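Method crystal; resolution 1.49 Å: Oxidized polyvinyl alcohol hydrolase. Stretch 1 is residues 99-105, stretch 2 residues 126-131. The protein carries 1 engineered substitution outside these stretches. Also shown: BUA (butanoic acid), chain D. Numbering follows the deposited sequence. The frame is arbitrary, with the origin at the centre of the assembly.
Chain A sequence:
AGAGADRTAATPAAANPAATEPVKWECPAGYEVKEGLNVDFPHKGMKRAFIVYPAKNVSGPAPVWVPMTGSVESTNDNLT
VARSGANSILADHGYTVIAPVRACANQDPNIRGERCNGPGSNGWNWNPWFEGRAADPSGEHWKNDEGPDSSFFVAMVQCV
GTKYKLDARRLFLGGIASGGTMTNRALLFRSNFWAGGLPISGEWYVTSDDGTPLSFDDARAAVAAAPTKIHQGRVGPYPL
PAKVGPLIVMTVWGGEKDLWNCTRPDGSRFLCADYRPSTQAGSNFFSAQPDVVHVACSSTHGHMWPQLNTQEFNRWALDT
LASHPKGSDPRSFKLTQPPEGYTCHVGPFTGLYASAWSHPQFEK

Stretch 1, residues 99-105: APVRACA
Stretch 2, residues 126-131: WNPWFE

Stretch 1 enters on a strand that begins earlier in the chain, with Ala-99 (phi/psi -111/115) and Pro-100 (-79/146) in it. The chain stays extended through Val-101 (-91/142) and Arg-102 (-66/141), then tightens into a 3-10 segment from Ala-103 to Ala-105, closed by Ala-105 N donating to Arg-102 O at 3.0 Å. Stretch 2 has no regular helix or strand: Asn-127 (-70/-25) and Pro-128 (-57/-42) turn, Trp-129 (-142/160) extends, and a weak bond joins Glu-131 N to Trp-129 O at 2.9 Å. End to end, the stretches run roughly antiparallel, with Arg-102 CA and Pro-128 CA 6.0 Å apart.

No direct hydrogen bond crosses the interface; two waters bridge backbone to backbone. Water 1 accepts from Ala-103 N (2.9 Å) and sits 2.8 Å from Pro-128 O, positioned to donate. Water 2 accepts from Cys-104 N (2.9 Å) and is likewise placed 2.6 Å from Asn-127 O. The first rule is thus to let solvent pair the amides that open the 3-10 segment with carbonyls across the gap.

The second is to lay an aliphatic stem on an indole. Trp-129, chi1 m and chi2 101°, starts with CB pointing away, yet its ring reaches back to stretch 1. Arg-102, m-t-m through chi3, places CG over one ring face, 3.5 Å from the six-membered centroid and 3.2 Å from Pro-128 O. Arg-102 NH1 and NH2 are hydrogen-bonded elsewhere in the structure. Pro-100 O meets the indole edge at Trp-129 CH2 (3.4 Å).

Ala-103 CB points toward stretch 2 and meets CE2 of Phe-130 (chi1 m, chi2 -63°) at 3.8 Å. Cys-104, chi1 p, is covalently bonded elsewhere; its SG lies 3.9 Å from Pro-128 CA. Of 369 Å² buried, Trp-129 (77 Å²) and Arg-102 (67 Å²) are most covered.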

# COMPACT_ATOMS: atom_id res chain seq x y z
N ALA A 99 -9.26 -6.16 -6.39
CA ALA A 99 -8.31 -6.71 -5.42
C ALA A 99 -7.40 -7.72 -6.03
O ALA A 99 -7.86 -8.80 -6.45
CB ALA A 99 -9.13 -7.39 -4.30
N PRO A 100 -6.12 -7.44 -6.09
CA PRO A 100 -5.18 -8.38 -6.70
C PRO A 100 -4.81 -9.52 -5.79
O PRO A 100 -4.72 -9.36 -4.58
CB PRO A 100 -3.94 -7.52 -6.99
CG PRO A 100 -3.98 -6.47 -5.81
CD PRO A 100 -5.47 -6.15 -5.69
N VAL A 101 -4.59 -10.69 -6.40
CA VAL A 101 -4.10 -11.88 -5.66
C VAL A 101 -2.58 -11.85 -5.75
O VAL A 101 -2.01 -11.48 -6.80
CB VAL A 101 -4.68 -13.15 -6.31
CG1 VAL A 101 -4.11 -14.44 -5.65
CG2 VAL A 101 -6.21 -13.11 -6.16
N ARG A 102 -1.91 -12.23 -4.68
CA ARG A 102 -0.44 -12.25 -4.63
C ARG A 102 0.12 -13.29 -5.61
O ARG A 102 -0.46 -14.39 -5.77
CB ARG A 102 0.03 -12.57 -3.20
CG ARG A 102 -0.34 -11.48 -2.20
CD ARG A 102 -0.10 -11.89 -0.73
NE ARG A 102 -1.04 -12.95 -0.42
CZ ARG A 102 -1.00 -13.72 0.64
NH1 ARG A 102 -0.07 -13.54 1.58
NH2 ARG A 102 -1.84 -14.77 0.70
N ALA A 103 1.22 -12.96 -6.28
CA ALA A 103 1.82 -13.89 -7.24
C ALA A 103 2.14 -15.24 -6.57
O ALA A 103 1.87 -16.32 -7.14
CB ALA A 103 3.10 -13.24 -7.80
N CYS A 104 2.69 -15.17 -5.36
CA CYS A 104 3.06 -16.38 -4.63
C CYS A 104 1.86 -17.30 -4.35
O CYS A 104 2.07 -18.47 -4.06
CB CYS A 104 3.74 -15.99 -3.26
SG CYS A 104 2.63 -14.94 -2.20
N ALA A 105 0.63 -16.77 -4.36
CA ALA A 105 -0.56 -17.60 -4.08
C ALA A 105 -1.01 -18.42 -5.28
O ALA A 105 -2.00 -19.16 -5.20
CB ALA A 105 -1.71 -16.71 -3.61
N TRP A 126 10.78 -9.54 0.18
CA TRP A 126 9.72 -10.28 0.87
C TRP A 126 8.76 -10.86 -0.16
O TRP A 126 8.35 -10.20 -1.09
CB TRP A 126 9.05 -9.27 1.81
CG TRP A 126 8.33 -9.93 2.94
CD1 TRP A 126 7.01 -9.87 3.21
CD2 TRP A 126 8.91 -10.82 3.90
NE1 TRP A 126 6.70 -10.69 4.28
CE2 TRP A 126 7.86 -11.27 4.72
CE3 TRP A 126 10.21 -11.27 4.15
CZ2 TRP A 126 8.06 -12.16 5.78
CZ3 TRP A 126 10.41 -12.17 5.22
CH2 TRP A 126 9.34 -12.60 6.00
N ASN A 127 8.40 -12.11 0.01
CA ASN A 127 7.61 -12.82 -1.02
C ASN A 127 6.14 -12.47 -1.31
O ASN A 127 5.69 -12.75 -2.40
CB ASN A 127 7.69 -14.33 -0.73
CG ASN A 127 7.64 -15.18 -1.98
OD1 ASN A 127 8.19 -14.82 -3.01
ND2 ASN A 127 7.00 -16.33 -1.87
N PRO A 128 5.37 -11.90 -0.35
CA PRO A 128 3.97 -11.62 -0.67
C PRO A 128 3.72 -10.73 -1.88
O PRO A 128 2.79 -10.98 -2.68
CB PRO A 128 3.43 -10.96 0.60
CG PRO A 128 4.23 -11.68 1.74
CD PRO A 128 5.66 -11.72 1.09
N TRP A 129 4.53 -9.67 -2.01
CA TRP A 129 4.39 -8.73 -3.12
C TRP A 129 5.80 -8.34 -3.53
O TRP A 129 6.74 -8.44 -2.76
CB TRP A 129 3.67 -7.43 -2.69
CG TRP A 129 2.27 -7.63 -2.07
CD1 TRP A 129 1.95 -7.59 -0.72
CD2 TRP A 129 1.05 -7.88 -2.77
NE1 TRP A 129 0.60 -7.82 -0.55
CE2 TRP A 129 0.02 -8.00 -1.79
CE3 TRP A 129 0.71 -8.03 -4.12
CZ2 TRP A 129 -1.32 -8.25 -2.13
CZ3 TRP A 129 -0.59 -8.29 -4.47
CH2 TRP A 129 -1.62 -8.40 -3.48
N PHE A 130 5.93 -7.83 -4.76
CA PHE A 130 7.24 -7.35 -5.23
C PHE A 130 7.27 -5.89 -4.74
O PHE A 130 7.04 -4.93 -5.48
CB PHE A 130 7.26 -7.46 -6.77
CG PHE A 130 7.07 -8.90 -7.27
CD1 PHE A 130 8.00 -9.87 -6.95
CD2 PHE A 130 5.95 -9.28 -8.03
CE1 PHE A 130 7.80 -11.21 -7.36
CE2 PHE A 130 5.76 -10.58 -8.44
CZ PHE A 130 6.68 -11.56 -8.10
N GLU A 131 7.61 -5.76 -3.46
CA GLU A 131 7.51 -4.50 -2.77
C GLU A 131 8.77 -3.85 -2.24
O GLU A 131 8.69 -2.76 -1.66
CB GLU A 131 6.43 -4.59 -1.63
CG GLU A 131 6.32 -5.89 -0.73
CD GLU A 131 7.28 -5.96 0.45
OE1 GLU A 131 8.50 -5.72 0.29
OE2 GLU A 131 6.81 -6.31 1.57
C1 BUA D . 9.09 -6.96 6.55
C2 BUA D . 10.44 -7.50 6.07
C3 BUA D . 11.03 -8.42 7.14
C4 BUA D . 12.35 -9.01 6.63
O1 BUA D . 12.90 -8.44 5.67
O2 BUA D . 12.78 -10.03 7.22
O HOH W 1 2.67 -10.66 -5.41
O HOH W 2 4.22 -12.79 -4.57